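Local coordinates for protein transcriptional repressor of the blcABC operon (Agrobacterium tumefaciens, PDB 3MQ0) that represses transcription of the blcABC operon, probably by binding DNA through a helix-turn-helix domain joined to a GAF-fold domain, and is regulated via oligomerization, at residues 125-130 and 150-155. Residues are numbered along the deposited sequence; the frame is centred on the assembly and turned at random.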
ATOM      1  N   VAL B 125      15.269  16.145  -2.441  1.00 12.94           N
ATOM      2  CA  VAL B 125      15.330  14.804  -1.860  1.00 12.25           C
ATOM      3  C   VAL B 125      16.735  14.590  -1.371  1.00 15.15           C
ATOM      4  O   VAL B 125      17.644  15.225  -1.882  1.00 17.03           O
ATOM      5  CB  VAL B 125      14.991  13.713  -2.887  1.00 18.28           C
ATOM      6  CG1 VAL B 125      13.549  13.880  -3.380  1.00 21.14           C
ATOM      7  CG2 VAL B 125      15.951  13.773  -4.066  1.00 19.84           C
ATOM      8  N   ARG B 126      16.915  13.721  -0.371  1.00 17.09           N
ATOM      9  CA  ARG B 126      18.261  13.387   0.111  1.00 19.99           C
ATOM     10  C   ARG B 126      18.812  12.148  -0.585  1.00 21.34           C
ATOM     11  O   ARG B 126      18.131  11.128  -0.688  1.00 23.07           O
ATOM     12  CB  ARG B 126      18.271  13.150   1.633  1.00 21.07           C
ATOM     13  CG  ARG B 126      19.674  12.990   2.205  1.00 24.52           C
ATOM     14  CD  ARG B 126      19.672  12.740   3.731  1.00 21.17           C
ATOM     15  NE  ARG B 126      18.941  11.523   4.087  1.00 20.60           N
ATOM     16  CZ  ARG B 126      19.465  10.306   4.063  1.00 24.65           C
ATOM     17  NH1 ARG B 126      20.727  10.122   3.692  1.00 22.27           N
ATOM     18  NH2 ARG B 126      18.722   9.269   4.401  1.00 31.50           N
ATOM     19  N   GLU B 127      20.044  12.244  -1.080  1.00 14.96           N
ATOM     20  CA  GLU B 127      20.768  11.062  -1.529  1.00 16.78           C
ATOM     21  C   GLU B 127      22.102  11.018  -0.808  1.00 21.13           C
ATOM     22  O   GLU B 127      23.011  11.801  -1.106  1.00 24.08           O
ATOM     23  CB  GLU B 127      20.952  11.078  -3.045  1.00 24.69           C
ATOM     24  CG  GLU B 127      19.604  11.053  -3.773  1.00 28.54           C
ATOM     25  CD  GLU B 127      19.717  10.898  -5.275  1.00 38.07           C
ATOM     26  OE1 GLU B 127      20.842  10.675  -5.779  1.00 32.26           O
ATOM     27  OE2 GLU B 127      18.664  10.999  -5.947  1.00 36.97           O
ATOM     28  N   GLY B 128      22.214  10.119   0.165  1.00 28.10           N
ATOM     29  CA  GLY B 128      23.418  10.034   0.967  1.00 27.95           C
ATOM     30  C   GLY B 128      23.613  11.314   1.755  1.00 22.49           C
ATOM     31  O   GLY B 128      22.715  11.745   2.468  1.00 21.09           O
ATOM     32  N   GLY B 129      24.783  11.935   1.611  1.00 23.21           N
ATOM     33  CA  GLY B 129      25.079  13.153   2.344  1.00 22.14           C
ATOM     34  C   GLY B 129      24.746  14.438   1.607  1.00 22.52           C
ATOM     35  O   GLY B 129      25.147  15.520   2.052  1.00 19.60           O
ATOM     36  N   GLU B 130      24.028  14.328   0.486  1.00 15.19           N
ATOM     37  CA  GLU B 130      23.650  15.495  -0.331  1.00 15.72           C
ATOM     38  C   GLU B 130      22.138  15.655  -0.438  1.00 17.70           C
ATOM     39  O   GLU B 130      21.401  14.674  -0.274  1.00 22.88           O
ATOM     40  CB  GLU B 130      24.242  15.355  -1.746  1.00 19.52           C
ATOM     41  CG  GLU B 130      25.741  15.095  -1.761  1.00 30.54           C
ATOM     42  CD  GLU B 130      26.326  15.015  -3.170  1.00 33.02           C
ATOM     43  OE1 GLU B 130      26.119  13.987  -3.857  1.00 31.72           O
ATOM     44  OE2 GLU B 130      26.998  15.984  -3.585  1.00 36.71           O
ATOM     45  N   GLY B 150      18.246  19.591 -10.388  1.00 20.18           N
ATOM     46  CA  GLY B 150      19.357  18.663 -10.557  1.00 17.73           C
ATOM     47  C   GLY B 150      20.622  19.012  -9.780  1.00 19.12           C
ATOM     48  O   GLY B 150      21.530  18.195  -9.639  1.00 30.35           O
ATOM     49  N   MET B 151      20.690  20.243  -9.298  1.00 23.27           N
ATOM     50  CA  MET B 151      21.813  20.727  -8.498  1.00 19.67           C
ATOM     51  C   MET B 151      21.930  19.956  -7.176  1.00 18.31           C
ATOM     52  O   MET B 151      20.928  19.458  -6.670  1.00 19.47           O
ATOM     53  CB  MET B 151      21.599  22.217  -8.242  1.00 29.46           C
ATOM     54  CG  MET B 151      22.308  22.806  -7.065  1.00 38.48           C
ATOM     55  SD  MET B 151      21.999  24.574  -7.094  1.00 37.02           S
ATOM     56  CE  MET B 151      21.914  24.920  -5.346  1.00 46.18           C
ATOM     57  N   ARG B 152      23.162  19.812  -6.667  1.00 17.70           N
ATOM     58  CA  ARG B 152      23.428  19.143  -5.379  1.00 20.61           C
ATOM     59  C   ARG B 152      24.122  20.058  -4.389  1.00 20.35           C
ATOM     60  O   ARG B 152      24.984  20.844  -4.768  1.00 22.24           O
ATOM     61  CB  ARG B 152      24.331  17.922  -5.577  1.00 19.06           C
ATOM     62  CG  ARG B 152      23.803  16.947  -6.602  1.00 28.56           C
ATOM     63  CD  ARG B 152      24.627  15.677  -6.740  1.00 30.67           C
ATOM     64  NE  ARG B 152      23.844  14.735  -7.534  1.00 33.15           N
ATOM     65  CZ  ARG B 152      23.323  13.605  -7.077  1.00 28.68           C
ATOM     66  NH1 ARG B 152      23.540  13.221  -5.828  1.00 28.39           N
ATOM     67  NH2 ARG B 152      22.609  12.838  -7.889  1.00 36.37           N
ATOM     68  N   LEU B 153      23.759  19.930  -3.115  1.00 17.66           N
ATOM     69  CA  LEU B 153      24.440  20.625  -2.025  1.00 20.00           C
ATOM     70  C   LEU B 153      24.607  19.673  -0.835  1.00 18.96           C
ATOM     71  O   LEU B 153      23.860  18.706  -0.711  1.00 18.23           O
ATOM     72  CB  LEU B 153      23.632  21.851  -1.588  1.00 18.21           C
ATOM     73  CG  LEU B 153      23.711  23.043  -2.544  1.00 16.30           C
ATOM     74  CD1 LEU B 153      22.829  24.186  -2.029  1.00 19.45           C
ATOM     75  CD2 LEU B 153      25.138  23.501  -2.685  1.00 18.60           C
ATOM     76  N   PRO B 154      25.577  19.948   0.057  1.00 20.01           N
ATOM     77  CA  PRO B 154      25.737  19.124   1.268  1.00 18.62           C
ATOM     78  C   PRO B 154      24.523  19.204   2.174  1.00 19.40           C
ATOM     79  O   PRO B 154      24.114  20.295   2.575  1.00 21.08           O
ATOM     80  CB  PRO B 154      26.949  19.748   1.970  1.00 23.26           C
ATOM     81  CG  PRO B 154      27.690  20.485   0.886  1.00 23.33           C
ATOM     82  CD  PRO B 154      26.626  20.977  -0.060  1.00 23.46           C
ATOM     83  N   ALA B 155      23.954  18.052   2.496  1.00 15.80           N
ATOM     84  CA  ALA B 155      22.788  17.987   3.370  1.00 17.24           C
ATOM     85  C   ALA B 155      22.973  18.692   4.718  1.00 21.01           C
ATOM     86  O   ALA B 155      22.026  19.275   5.240  1.00 18.01           O
ATOM     87  CB  ALA B 155      22.372  16.540   3.589  1.00 22.32           C
TER
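At the tip of a beta hairpin in the GAF-fold domain, G129 and E130 meet P154, at the end of the short strand 152-154, and A155, which follows it; that strand is an outermost one, within this chain, of the domain's six-stranded antiparallel sheet. The hairpin joins strands 120-127 and 130-137 through a type II' turn from E127 to E130; G128 takes the positive phi (64°) of that turn, which glycine adopts readily. E130 and P154 form a non-hydrogen-bonded antiparallel pair, a place where no N-H is called on to bond across to the hairpin, which suits proline. Just beyond it, A155 N donates to G129 O at 2.8 Å, and the small methyl of A155 fits close to the same carbonyl, with CB 3.3 Å from G129 O. L153 O receives a CA-H...O contact from E130 CA at 3.2 Å, while L153 also shares backbone hydrogen bonding with V131.

Side chains add a salt-bridge network centred on R152. Its extended chain passes at a slant across that of E130, and NH1 makes a weak hydrogen bond to E130 OE1 at 3.3 Å. E127 OE1 approaches the guanidinium edge at R152 NH2, 3.5 Å away; its carboxylate plane is turned 71° from the guanidinium. R126, whose side chain lies against L164 and L165 of helix 159-165, reaches back with NH1 to G128 O at 2.8 Å, which ties the turn to its own strand. With one strong backbone bond and two long ionic pairs at the protein surface, the contact probably owes its directional hold mainly to the A155–G129 bond, while R152 probably offsets the charge of the E127 and E130 carboxylates.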